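Local coordinates for putative NADH-flavin reductase (Lactobacillus casei ATCC 334, PDB 3H2S), which binds NADPH in a Rossmann-type fold and probably acts as an NAD(P)H-dependent oxidoreductase, at residues L6-R11 / D39-T44; R21-E26 / Q199-T204; D84-L89 / A100-G105; E160-G165 / G190-A195. All blocks are in the same frame, centred on the assembly; numbering follows the deposited sequence.

Contact 1 (L6-R11 / D39-T44); sequences LGATGR and DRLGAT. With NDP (NADPH dihydro-nicotinamide-adenine-dinucleotide phosphate), chain C.
The glycine-rich loop that holds the NADPH phosphates, a GxxGxxG motif, meets the end of helix 34-40 through A8 and T9 against R40 and L41. R40 reaches over with its chain extended from CG to NE. Its NH1 donates to T9 O at 2.9 Å, and that oxygen lies at the guanidinium edge, close to its plane. L41 packs on A8: CD2 lies 3.4 Å from A8 O, and CD1 is 4.1 Å from A8 CB. A type I turn from G7 to G10 shapes the loop. T9 OG1 sits between the backbone N and the carbonyl carbon (chi1 56°), where it accepts a bond from ribose O3B of NADPH at 2.9 Å. G10 sits at the N-cap position of helix 11-22. A CB on G10 would clash with C5B of NADPH. R11 N, in the first turn, donates to O2A at 2.7 Å, so the helix start would probably help stabilise the diphosphate. The R11 side chain bends at chi3 (61°), which brings NH1 to O2N at 2.9 Å, in the guanidinium plane. Its NH2 is bonded to F162 O. With a methionine in place of R11, O2N would probably lose this charged partner and F162 O this N-H donor. Close approach of loop and diphosphate at the first strand-helix junction is typical of the Rossmann fold.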
# COMPACT_ATOMS: atom_id res chain seq x y z
N LEU A 6 8.69 12.92 -8.83
CA LEU A 6 8.97 11.54 -9.21
C LEU A 6 8.50 11.32 -10.64
O LEU A 6 7.45 11.82 -11.04
CB LEU A 6 8.23 10.58 -8.28
CG LEU A 6 8.81 10.19 -6.90
CD1 LEU A 6 9.57 11.29 -6.19
CD2 LEU A 6 7.70 9.61 -6.01
N GLY A 7 9.31 10.65 -11.45
CA GLY A 7 9.02 10.56 -12.88
C GLY A 7 9.19 11.92 -13.55
O GLY A 7 8.52 12.22 -14.53
N ALA A 8 10.19 12.67 -13.10
CA ALA A 8 10.49 14.01 -13.62
C ALA A 8 10.91 14.04 -15.10
O ALA A 8 10.69 15.03 -15.78
CB ALA A 8 11.58 14.68 -12.75
N THR A 9 11.44 12.93 -15.60
CA THR A 9 11.86 12.84 -17.01
C THR A 9 10.74 12.43 -17.96
O THR A 9 10.89 12.49 -19.19
CB THR A 9 13.05 11.86 -17.19
OG1 THR A 9 12.70 10.58 -16.66
CG2 THR A 9 14.28 12.41 -16.46
N GLY A 10 9.58 12.09 -17.38
CA GLY A 10 8.43 11.65 -18.17
C GLY A 10 7.72 12.80 -18.87
O GLY A 10 8.11 13.97 -18.74
N ARG A 11 6.63 12.49 -19.55
CA ARG A 11 5.86 13.50 -20.28
C ARG A 11 5.19 14.48 -19.31
O ARG A 11 5.41 15.68 -19.41
CB ARG A 11 4.81 12.84 -21.18
CG ARG A 11 5.43 11.82 -22.19
CD ARG A 11 4.38 10.92 -22.82
NE ARG A 11 3.40 11.68 -23.57
CZ ARG A 11 2.14 11.88 -23.19
NH1 ARG A 11 1.68 11.34 -22.07
NH2 ARG A 11 1.33 12.59 -23.95
N ASP A 39 19.00 16.38 -20.75
CA ASP A 39 18.39 16.79 -22.01
C ASP A 39 16.98 17.36 -21.86
O ASP A 39 16.59 18.27 -22.59
CB ASP A 39 18.41 15.65 -23.03
N ARG A 40 16.17 16.82 -20.96
CA ARG A 40 14.75 17.19 -20.87
C ARG A 40 14.47 18.27 -19.83
O ARG A 40 13.40 18.89 -19.84
CB ARG A 40 13.88 15.96 -20.60
CG ARG A 40 13.86 14.98 -21.76
CD ARG A 40 13.07 13.73 -21.46
NE ARG A 40 13.07 12.83 -22.62
CZ ARG A 40 12.48 11.64 -22.66
NH1 ARG A 40 11.78 11.19 -21.63
NH2 ARG A 40 12.58 10.89 -23.75
N LEU A 41 15.38 18.36 -18.84
CA LEU A 41 15.10 19.21 -17.69
C LEU A 41 16.06 20.39 -17.68
O LEU A 41 15.68 21.51 -17.32
CB LEU A 41 15.23 18.41 -16.39
CG LEU A 41 14.37 17.15 -16.28
CD1 LEU A 41 14.59 16.47 -14.92
CD2 LEU A 41 12.89 17.49 -16.50
N GLY A 42 17.28 20.14 -18.14
CA GLY A 42 18.30 21.17 -18.15
C GLY A 42 19.35 20.92 -17.09
O GLY A 42 19.07 20.32 -16.06
N ALA A 43 20.56 21.40 -17.36
CA ALA A 43 21.69 21.15 -16.47
C ALA A 43 21.44 21.77 -15.11
O ALA A 43 22.07 21.39 -14.12
CB ALA A 43 22.97 21.72 -17.09
N THR A 44 20.51 22.72 -15.05
CA THR A 44 20.35 23.56 -13.88
C THR A 44 19.36 22.99 -12.88
O THR A 44 19.05 23.63 -11.87
CB THR A 44 19.94 24.97 -14.29
PA NDP C . 5.84 8.62 -18.91
O1A NDP C . 5.65 7.24 -19.61
O2A NDP C . 6.24 9.79 -19.75
O5B NDP C . 7.10 8.10 -17.90
C5B NDP C . 6.77 8.46 -16.53
C4B NDP C . 8.06 8.38 -15.63
O4B NDP C . 8.14 7.08 -15.08
C3B NDP C . 9.38 8.57 -16.44
O3B NDP C . 10.08 9.59 -15.81
C2B NDP C . 10.10 7.17 -16.24
O2B NDP C . 11.48 7.17 -16.21
C1B NDP C . 9.48 6.79 -14.85
N9A NDP C . 9.57 5.33 -14.63
C8A NDP C . 8.86 4.37 -15.39
N7A NDP C . 9.08 3.12 -14.98
C5A NDP C . 9.95 3.27 -13.88
C6A NDP C . 10.50 2.29 -13.03
N6A NDP C . 10.22 0.98 -13.27
N1A NDP C . 11.53 2.66 -12.19
C2A NDP C . 11.72 4.00 -12.01
N3A NDP C . 11.10 5.05 -12.63
C4A NDP C . 10.26 4.63 -13.64
O3 NDP C . 4.36 8.81 -18.40
PN NDP C . 3.16 9.89 -18.48
O1N NDP C . 3.74 11.29 -18.17
O2N NDP C . 2.66 9.76 -19.89
O5D NDP C . 2.01 9.60 -17.35
C5D NDP C . 2.05 10.20 -16.06
C4D NDP C . 0.80 9.73 -15.30
O4D NDP C . -0.29 9.98 -16.17
C3D NDP C . 0.73 8.23 -14.88
O3D NDP C . 0.06 8.10 -13.68
C2D NDP C . -0.06 7.62 -16.10
O2D NDP C . -0.78 6.47 -15.72
C1D NDP C . -1.06 8.81 -16.31
N1N NDP C . -1.77 8.67 -17.59
C2N NDP C . -3.20 8.42 -17.50
C3N NDP C . -3.87 8.05 -18.83
C7N NDP C . -5.36 8.31 -18.75
O7N NDP C . -5.98 8.03 -17.73
N7N NDP C . -6.03 8.72 -19.89
C4N NDP C . -3.23 8.51 -20.12
C5N NDP C . -1.73 8.45 -20.13
C6N NDP C . -1.00 8.62 -18.82
P2B NDP C . 12.33 7.26 -17.60
O1X NDP C . 12.18 8.70 -18.20
O2X NDP C . 13.85 7.19 -17.18
O3X NDP C . 11.92 6.21 -18.58

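Contact 2 (R21-E26 / Q199-T204); sequences RRRGHE and QLEHPT
R23 is salt-bridged to one carboxylate oxygen of E201, while H25 lies with its CE1 edge beside the other. The R23 chain runs extended from CG to NE and meets the E201 chain at a slant. The guanidinium and carboxylate planes stand 51° apart. NH1 of R23 donates to E201 OE1 at 2.9 Å in the salt bridge. It comes from above the carboxylate plane. The aliphatic part of R23 also lies near the acid, with CD 3.6 Å from OE1. The H25 ring is steeper to the carboxylate, with 72° between the planes. Its CE1 edge points at E201 OE2, 3.0 Å away and near the ring plane. One face of the ring has R23 O 3.3 Å above it, offset toward the rim. E201 leaves the last turn of helix 189-201 with its chain extended beyond CG (chi2 -174°), which carries the carboxylate across to both partners. On the other side, G24 is the C-prime residue of a Schellman motif that ends helix 11-22, so R23 and H25 flank the chain reversal. R23 has further acidic partners: E19 bonds its NE and D198 its NH1. The site lies at the surface, where two helix ends meet. The carboxylate next to CE1 may favour a protonated H25, though R23 already offsets part of the acid's charge. With E19, D198 and E201 around it, R23 is likely to keep its positive charge.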
# COMPACT_ATOMS: atom_id res chain seq x y z
N ARG A 21 9.42 25.52 -12.07
CA ARG A 21 10.51 26.49 -12.21
C ARG A 21 9.97 27.84 -12.64
O ARG A 21 10.47 28.89 -12.18
CB ARG A 21 11.56 26.01 -13.22
CG ARG A 21 12.37 24.84 -12.71
CD ARG A 21 13.26 24.27 -13.81
NE ARG A 21 14.54 24.97 -13.86
CZ ARG A 21 15.15 25.32 -14.98
NH1 ARG A 21 14.59 25.05 -16.16
NH2 ARG A 21 16.34 25.91 -14.93
N ARG A 22 8.97 27.83 -13.53
CA ARG A 22 8.35 29.10 -13.95
C ARG A 22 7.80 29.82 -12.73
O ARG A 22 7.89 31.05 -12.61
CB ARG A 22 7.23 28.85 -14.97
CG ARG A 22 6.62 30.14 -15.52
CD ARG A 22 5.65 29.86 -16.67
NE ARG A 22 4.31 29.49 -16.20
CZ ARG A 22 3.49 30.30 -15.52
NH1 ARG A 22 3.91 31.49 -15.10
NH2 ARG A 22 2.30 29.87 -15.15
N ARG A 23 7.28 29.04 -11.78
CA ARG A 23 6.60 29.59 -10.62
C ARG A 23 7.54 29.79 -9.43
O ARG A 23 7.09 29.99 -8.30
CB ARG A 23 5.45 28.66 -10.21
CG ARG A 23 4.29 28.70 -11.18
CD ARG A 23 3.07 28.00 -10.59
NE ARG A 23 2.07 27.78 -11.62
CZ ARG A 23 0.79 27.51 -11.38
NH1 ARG A 23 0.29 27.62 -10.15
NH2 ARG A 23 -0.02 27.26 -12.40
N GLY A 24 8.84 29.66 -9.68
CA GLY A 24 9.85 30.06 -8.69
C GLY A 24 10.08 29.05 -7.57
O GLY A 24 10.55 29.40 -6.49
N HIS A 25 9.76 27.78 -7.82
CA HIS A 25 9.99 26.74 -6.83
C HIS A 25 11.30 25.99 -7.07
O HIS A 25 11.78 25.90 -8.21
CB HIS A 25 8.81 25.78 -6.79
CG HIS A 25 7.54 26.42 -6.34
ND1 HIS A 25 6.54 26.78 -7.22
CD2 HIS A 25 7.21 26.98 -5.15
CE1 HIS A 25 5.59 27.44 -6.57
NE2 HIS A 25 6.00 27.61 -5.32
N GLU A 26 11.90 25.50 -5.99
CA GLU A 26 13.11 24.70 -6.08
C GLU A 26 12.74 23.25 -6.38
O GLU A 26 11.98 22.64 -5.65
CB GLU A 26 13.87 24.74 -4.75
CG GLU A 26 15.20 24.00 -4.79
CD GLU A 26 15.83 23.85 -3.43
OE1 GLU A 26 15.34 24.51 -2.48
OE2 GLU A 26 16.80 23.08 -3.30
N GLN A 199 -2.75 23.39 -7.30
CA GLN A 199 -3.06 22.71 -6.04
C GLN A 199 -1.93 22.86 -5.03
O GLN A 199 -2.17 23.02 -3.84
CB GLN A 199 -3.35 21.23 -6.29
CG GLN A 199 -4.71 20.98 -6.92
CD GLN A 199 -5.86 21.38 -6.00
OE1 GLN A 199 -5.76 21.27 -4.78
NE2 GLN A 199 -6.92 21.91 -6.58
N LEU A 200 -0.68 22.73 -5.49
CA LEU A 200 0.46 22.89 -4.59
C LEU A 200 0.47 24.29 -3.94
O LEU A 200 0.76 24.43 -2.75
CB LEU A 200 1.76 22.66 -5.35
CG LEU A 200 2.52 21.35 -5.13
CD1 LEU A 200 1.66 20.25 -4.56
CD2 LEU A 200 3.29 20.91 -6.37
N GLU A 201 0.16 25.31 -4.73
CA GLU A 201 0.22 26.69 -4.25
C GLU A 201 -1.02 27.05 -3.45
O GLU A 201 -0.93 27.79 -2.47
CB GLU A 201 0.44 27.69 -5.39
CG GLU A 201 1.83 27.60 -5.99
CD GLU A 201 2.11 28.69 -7.03
OE1 GLU A 201 1.16 29.09 -7.75
OE2 GLU A 201 3.26 29.18 -7.08
N HIS A 202 -2.16 26.47 -3.82
CA HIS A 202 -3.42 26.71 -3.12
C HIS A 202 -4.22 25.41 -3.02
O HIS A 202 -5.07 25.15 -3.88
CB HIS A 202 -4.25 27.76 -3.85
CG HIS A 202 -3.79 29.16 -3.64
ND1 HIS A 202 -4.68 30.22 -3.53
CD2 HIS A 202 -2.55 29.71 -3.65
CE1 HIS A 202 -3.99 31.35 -3.43
NE2 HIS A 202 -2.70 31.06 -3.48
N PRO A 203 -3.87 24.54 -2.06
CA PRO A 203 -4.50 23.22 -2.03
C PRO A 203 -5.99 23.33 -1.71
O PRO A 203 -6.37 23.99 -0.74
CB PRO A 203 -3.77 22.48 -0.90
CG PRO A 203 -2.65 23.33 -0.48
CD PRO A 203 -2.86 24.71 -1.01
N THR A 204 -6.83 22.87 -2.62
CA THR A 204 -8.27 22.85 -2.38
C THR A 204 -8.80 21.42 -2.35
O THR A 204 -9.89 21.15 -1.86
CB THR A 204 -9.04 23.68 -3.43
OG1 THR A 204 -10.44 23.47 -3.26
CG2 THR A 204 -8.68 23.26 -4.82

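Contact 3 (D84-L89 / A100-G105); sequences DFATHL and AVFILG. With NDP (NADPH dihydro-nicotinamide-adenine-dinucleotide phosphate), chain C.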
# COMPACT_ATOMS: atom_id res chain seq x y z
N ASP A 84 2.62 0.24 -5.92
CA ASP A 84 3.81 0.18 -5.06
C ASP A 84 4.50 1.54 -4.88
O ASP A 84 4.94 1.87 -3.78
CB ASP A 84 4.81 -0.86 -5.59
CG ASP A 84 4.35 -2.30 -5.36
OD1 ASP A 84 3.41 -2.54 -4.57
OD2 ASP A 84 4.93 -3.20 -6.00
N PHE A 85 4.65 2.30 -5.96
CA PHE A 85 5.27 3.63 -5.81
C PHE A 85 4.44 4.47 -4.82
O PHE A 85 5.00 5.24 -4.04
CB PHE A 85 5.33 4.36 -7.15
CG PHE A 85 6.19 3.69 -8.19
CD1 PHE A 85 7.47 3.24 -7.88
CD2 PHE A 85 5.81 3.73 -9.53
CE1 PHE A 85 8.33 2.81 -8.87
CE2 PHE A 85 6.68 3.28 -10.53
CZ PHE A 85 7.92 2.78 -10.18
N ALA A 86 3.11 4.45 -4.97
CA ALA A 86 2.25 5.27 -4.13
C ALA A 86 2.28 4.84 -2.67
O ALA A 86 2.31 5.69 -1.77
CB ALA A 86 0.81 5.27 -4.67
N THR A 87 2.16 3.53 -2.42
CA THR A 87 2.19 3.04 -1.03
C THR A 87 3.52 3.41 -0.39
O THR A 87 3.57 3.73 0.79
CB THR A 87 1.98 1.51 -0.94
OG1 THR A 87 3.07 0.83 -1.57
CG2 THR A 87 0.63 1.07 -1.60
N HIS A 88 4.60 3.32 -1.16
CA HIS A 88 5.91 3.66 -0.62
C HIS A 88 5.97 5.14 -0.27
O HIS A 88 6.46 5.52 0.80
CB HIS A 88 7.04 3.30 -1.60
CG HIS A 88 8.41 3.51 -1.03
ND1 HIS A 88 8.83 2.88 0.12
CD2 HIS A 88 9.37 4.42 -1.33
CE1 HIS A 88 10.03 3.32 0.45
NE2 HIS A 88 10.37 4.28 -0.39
N LEU A 89 5.55 5.98 -1.21
CA LEU A 89 5.54 7.44 -0.95
C LEU A 89 4.72 7.82 0.29
O LEU A 89 5.17 8.60 1.13
CB LEU A 89 5.02 8.20 -2.18
CG LEU A 89 5.06 9.73 -2.03
CD1 LEU A 89 6.41 10.24 -1.51
CD2 LEU A 89 4.69 10.43 -3.34
N ALA A 100 1.33 15.83 -1.17
CA ALA A 100 1.66 14.83 -2.19
C ALA A 100 0.56 14.79 -3.24
O ALA A 100 -0.57 14.39 -2.93
CB ALA A 100 1.83 13.46 -1.55
N VAL A 101 0.90 15.14 -4.47
CA VAL A 101 -0.05 15.03 -5.57
C VAL A 101 0.21 13.78 -6.40
O VAL A 101 1.31 13.58 -6.91
CB VAL A 101 -0.01 16.29 -6.49
CG1 VAL A 101 -0.97 16.13 -7.70
CG2 VAL A 101 -0.36 17.53 -5.69
N PHE A 102 -0.82 12.98 -6.57
CA PHE A 102 -0.73 11.75 -7.37
C PHE A 102 -1.55 11.92 -8.64
O PHE A 102 -2.70 12.37 -8.58
CB PHE A 102 -1.28 10.55 -6.58
CG PHE A 102 -0.50 10.23 -5.36
CD1 PHE A 102 0.49 9.27 -5.39
CD2 PHE A 102 -0.73 10.92 -4.17
CE1 PHE A 102 1.25 8.98 -4.25
CE2 PHE A 102 0.05 10.68 -3.04
CZ PHE A 102 1.04 9.70 -3.08
N ILE A 103 -0.91 11.68 -9.78
CA ILE A 103 -1.62 11.62 -11.04
C ILE A 103 -2.23 10.22 -11.17
O ILE A 103 -1.51 9.22 -11.15
CB ILE A 103 -0.74 11.89 -12.27
CG1 ILE A 103 -0.04 13.27 -12.17
CG2 ILE A 103 -1.58 11.80 -13.52
CD1 ILE A 103 0.84 13.58 -13.38
N LEU A 104 -3.54 10.18 -11.34
CA LEU A 104 -4.26 8.91 -11.38
C LEU A 104 -4.69 8.61 -12.81
O LEU A 104 -4.12 9.14 -13.77
CB LEU A 104 -5.46 8.97 -10.42
CG LEU A 104 -5.08 9.19 -8.95
CD1 LEU A 104 -6.32 9.45 -8.10
CD2 LEU A 104 -4.28 8.01 -8.39
N GLY A 105 -5.60 7.65 -12.97
CA GLY A 105 -6.05 7.26 -14.29
C GLY A 105 -7.47 7.73 -14.55
O GLY A 105 -8.20 8.10 -13.62
PA NDP C . 5.84 8.62 -18.91
O1A NDP C . 5.65 7.24 -19.61
O2A NDP C . 6.24 9.79 -19.75
O5B NDP C . 7.10 8.10 -17.90
C5B NDP C . 6.77 8.46 -16.53
C4B NDP C . 8.06 8.38 -15.63
O4B NDP C . 8.14 7.08 -15.08
C3B NDP C . 9.38 8.57 -16.44
O3B NDP C . 10.08 9.59 -15.81
C2B NDP C . 10.10 7.17 -16.24
O2B NDP C . 11.48 7.17 -16.21
C1B NDP C . 9.48 6.79 -14.85
N9A NDP C . 9.57 5.33 -14.63
C8A NDP C . 8.86 4.37 -15.39
N7A NDP C . 9.08 3.12 -14.98
C5A NDP C . 9.95 3.27 -13.88
C6A NDP C . 10.50 2.29 -13.03
N6A NDP C . 10.22 0.98 -13.27
N1A NDP C . 11.53 2.66 -12.19
C2A NDP C . 11.72 4.00 -12.01
N3A NDP C . 11.10 5.05 -12.63
C4A NDP C . 10.26 4.63 -13.64
O3 NDP C . 4.36 8.81 -18.40
PN NDP C . 3.16 9.89 -18.48
O1N NDP C . 3.74 11.29 -18.17
O2N NDP C . 2.66 9.76 -19.89
O5D NDP C . 2.01 9.60 -17.35
C5D NDP C . 2.05 10.20 -16.06
C4D NDP C . 0.80 9.73 -15.30
O4D NDP C . -0.29 9.98 -16.17
C3D NDP C . 0.73 8.23 -14.88
O3D NDP C . 0.06 8.10 -13.68
C2D NDP C . -0.06 7.62 -16.10
O2D NDP C . -0.78 6.47 -15.72
C1D NDP C . -1.06 8.81 -16.31
N1N NDP C . -1.77 8.67 -17.59
C2N NDP C . -3.20 8.42 -17.50
C3N NDP C . -3.87 8.05 -18.83
C7N NDP C . -5.36 8.31 -18.75
O7N NDP C . -5.98 8.03 -17.73
N7N NDP C . -6.03 8.72 -19.89
C4N NDP C . -3.23 8.51 -20.12
C5N NDP C . -1.73 8.45 -20.13
C6N NDP C . -1.00 8.62 -18.82
P2B NDP C . 12.33 7.26 -17.60
O1X NDP C . 12.18 8.70 -18.20
O2X NDP C . 13.85 7.19 -17.18
O3X NDP C . 11.92 6.21 -18.58
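F102 of strand 99-103 packs against A86 and L89 of helix 80-91, within the beta-alpha-beta crossover that links strands 65-68 and 99-103 in the Rossmann fold. CB of F102 leaves the strand toward the helix, and CG is set beside the backbone N (chi1 -64°). The ring then runs out between the two aliphatic residues. CD1 comes first and lies 4.1 Å from A86 CB. CE1 follows and touches both residues, with A86 CB and L89 CD2 each 3.8 Å away. CZ at the far end has L89 for its neighbour. L89 CD2 reaches it, CG of L89 standing opposite the backbone N (chi1 -176°). Both partners approach the ring obliquely. E141 and L145 of helix 132-145 and W153 also pack on F102. Helix 80-91 also faces the second subunit: D84 forms a salt bridge with R94 of that subunit. Both segments also border the cofactor. F85 brings its ring edge to the adenine, with CZ 3.9 Å from C6A of NADPH. Past F102, I103 CG2 lies 3.5 Å from O4D of the nicotinamide ribose. At the ring tip of F102 itself, CZ meets L89 CD2 at 3.7 Å and L89 CG at 4.2 Å.

Contact 4 (E160-G165 / G190-A195); sequences EAFPSG and GNMALA. With NDP (NADPH dihydro-nicotinamide-adenine-dinucleotide phosphate), chain C.
The nicotinamide end of the NADPH pocket is bordered by F162, which is backed by M192 (modelled as selenomethionine) of helix 189-201. The F162 ring is inserted between cofactor and helix. Its CE1 touches M192 CB at 3.7 Å, and its CZ lies 3.8 Å from M192 CG. The two side chains cross at about a right angle. M192 bends at chi2 (63°) and again at chi3, so CB and CG do the touching and the selenium lies beyond. F162 holds CG anti to the backbone N (chi1 -165°), which turns the other ring edge to the cofactor. There CE2 is 3.5 Å from O4D of the nicotinamide ribose, near the ring plane, and CD2 is 3.6 Å from C6N. CB lies 3.7 Å from C4N. This loop follows strand 153-158 of the Rossmann sheet, and such loops after the parallel strands border the cofactor in this fold. E160, a residue of the NADPH site, places its O 2.9 Å from N7N of the carboxamide. Trimming F162 to an alanine is likely to open a gap between the nicotinamide ribose and M192 and leave both with less to pack on. Further along, the backbones join directly: G190 N donates to G165 O at 2.9 Å. The N-H...O angle is only 135°. A CB on G190 would clash with that same oxygen. N191, next in the helix, bonds D214 through ND2 and T168 N through OD1.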
# COMPACT_ATOMS: atom_id res chain seq x y z
N GLU A 160 -9.70 11.44 -20.68
CA GLU A 160 -9.43 10.21 -21.41
C GLU A 160 -8.14 10.30 -22.22
O GLU A 160 -7.40 9.32 -22.35
CB GLU A 160 -10.62 9.89 -22.31
CG GLU A 160 -10.26 9.16 -23.60
CD GLU A 160 -11.32 8.18 -24.02
OE1 GLU A 160 -12.25 7.92 -23.21
OE2 GLU A 160 -11.22 7.63 -25.14
N ALA A 161 -7.87 11.48 -22.78
CA ALA A 161 -6.68 11.67 -23.60
C ALA A 161 -5.68 12.59 -22.90
O ALA A 161 -6.04 13.67 -22.45
CB ALA A 161 -7.04 12.22 -24.98
N PHE A 162 -4.42 12.17 -22.85
CA PHE A 162 -3.38 12.93 -22.14
C PHE A 162 -2.19 13.27 -23.07
O PHE A 162 -1.04 12.88 -22.82
CB PHE A 162 -2.92 12.11 -20.92
CG PHE A 162 -2.12 12.89 -19.91
CD1 PHE A 162 -2.04 14.28 -19.97
CD2 PHE A 162 -1.45 12.22 -18.89
CE1 PHE A 162 -1.33 14.98 -19.00
CE2 PHE A 162 -0.73 12.91 -17.94
CZ PHE A 162 -0.65 14.30 -18.00
N PRO A 163 -2.46 14.03 -24.15
CA PRO A 163 -1.43 14.35 -25.14
C PRO A 163 -0.38 15.33 -24.61
O PRO A 163 -0.65 16.12 -23.70
CB PRO A 163 -2.24 15.02 -26.27
CG PRO A 163 -3.43 15.59 -25.56
CD PRO A 163 -3.77 14.58 -24.52
N SER A 164 0.80 15.31 -25.21
CA SER A 164 1.81 16.33 -24.92
C SER A 164 1.37 17.65 -25.52
O SER A 164 0.74 17.67 -26.57
CB SER A 164 3.16 15.92 -25.51
OG SER A 164 4.03 17.03 -25.56
N GLY A 165 1.55 18.74 -24.78
CA GLY A 165 1.23 20.05 -25.32
C GLY A 165 1.44 21.16 -24.32
O GLY A 165 1.48 20.91 -23.12
N GLY A 190 0.93 20.20 -20.41
CA GLY A 190 1.08 21.57 -19.91
C GLY A 190 -0.04 21.97 -18.96
O GLY A 190 0.22 22.53 -17.89
N ASN A 191 -1.27 21.63 -19.32
CA ASN A 191 -2.43 21.99 -18.50
C ASN A 191 -2.57 21.17 -17.22
O ASN A 191 -2.87 21.72 -16.14
CB ASN A 191 -3.72 21.91 -19.33
CG ASN A 191 -3.96 23.17 -20.11
OD1 ASN A 191 -3.55 24.25 -19.68
ND2 ASN A 191 -4.51 23.04 -21.32
N MSE A 192 -2.18 19.90 -17.29
CA MSE A 192 -2.03 19.09 -16.10
C MSE A 192 -1.00 19.73 -15.16
O MSE A 192 -1.22 19.79 -13.95
CB MSE A 192 -1.61 17.65 -16.45
CG MSE A 192 -1.29 16.79 -15.24
SE MSE A 192 -2.85 16.52 -14.05
CE MSE A 192 -3.85 15.28 -15.17
N ALA A 193 0.10 20.22 -15.72
CA ALA A 193 1.10 20.90 -14.90
C ALA A 193 0.52 22.14 -14.19
O ALA A 193 0.80 22.37 -13.02
CB ALA A 193 2.33 21.30 -15.74
N LEU A 194 -0.26 22.94 -14.93
CA LEU A 194 -0.96 24.08 -14.33
C LEU A 194 -1.79 23.63 -13.13
O LEU A 194 -1.76 24.26 -12.08
CB LEU A 194 -1.89 24.77 -15.34
CG LEU A 194 -1.31 25.59 -16.49
CD1 LEU A 194 -2.43 26.38 -17.19
CD2 LEU A 194 -0.21 26.53 -16.01
N ALA A 195 -2.60 22.60 -13.34
CA ALA A 195 -3.51 22.10 -12.31
C ALA A 195 -2.77 21.60 -11.08
O ALA A 195 -3.19 21.81 -9.95
CB ALA A 195 -4.41 20.98 -12.90
PA NDP C . 5.84 8.62 -18.91
O1A NDP C . 5.65 7.24 -19.61
O2A NDP C . 6.24 9.79 -19.75
O5B NDP C . 7.10 8.10 -17.90
C5B NDP C . 6.77 8.46 -16.53
C4B NDP C . 8.06 8.38 -15.63
O4B NDP C . 8.14 7.08 -15.08
C3B NDP C . 9.38 8.57 -16.44
O3B NDP C . 10.08 9.59 -15.81
C2B NDP C . 10.10 7.17 -16.24
O2B NDP C . 11.48 7.17 -16.21
C1B NDP C . 9.48 6.79 -14.85
N9A NDP C . 9.57 5.33 -14.63
C8A NDP C . 8.86 4.37 -15.39
N7A NDP C . 9.08 3.12 -14.98
C5A NDP C . 9.95 3.27 -13.88
C6A NDP C . 10.50 2.29 -13.03
N6A NDP C . 10.22 0.98 -13.27
N1A NDP C . 11.53 2.66 -12.19
C2A NDP C . 11.72 4.00 -12.01
N3A NDP C . 11.10 5.05 -12.63
C4A NDP C . 10.26 4.63 -13.64
O3 NDP C . 4.36 8.81 -18.40
PN NDP C . 3.16 9.89 -18.48
O1N NDP C . 3.74 11.29 -18.17
O2N NDP C . 2.66 9.76 -19.89
O5D NDP C . 2.01 9.60 -17.35
C5D NDP C . 2.05 10.20 -16.06
C4D NDP C . 0.80 9.73 -15.30
O4D NDP C . -0.29 9.98 -16.17
C3D NDP C . 0.73 8.23 -14.88
O3D NDP C . 0.06 8.10 -13.68
C2D NDP C . -0.06 7.62 -16.10
O2D NDP C . -0.78 6.47 -15.72
C1D NDP C . -1.06 8.81 -16.31
N1N NDP C . -1.77 8.67 -17.59
C2N NDP C . -3.20 8.42 -17.50
C3N NDP C . -3.87 8.05 -18.83
C7N NDP C . -5.36 8.31 -18.75
O7N NDP C . -5.98 8.03 -17.73
N7N NDP C . -6.03 8.72 -19.89
C4N NDP C . -3.23 8.51 -20.12
C5N NDP C . -1.73 8.45 -20.13
C6N NDP C . -1.00 8.62 -18.82
P2B NDP C . 12.33 7.26 -17.60
O1X NDP C . 12.18 8.70 -18.20
O2X NDP C . 13.85 7.19 -17.18
O3X NDP C . 11.92 6.21 -18.58

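In the fold
All four contacts belong to one Rossmann-type domain, with centres about 16 to 19 Å apart. Contacts 1, 3 and 4 touch the same NADPH: contact 1 at the phosphates, contact 3 at the adenine and nicotinamide ribose, contact 4 at the nicotinamide. They follow in that order along the chain. Contact 2 pairs 21-26 with 199-204, so contacts 3 and 4 fall between its segments, while contact 1 interleaves with it. Contact 2 touches no cofactor, but its helix 189-201 also serves contact 4. L6 meets L89, L200 meets V101, and I103 meets M192. The cofactor is thus held by both halves of the chain, while contact 2 links the ends of helices 11-22 and 189-201 at the surface.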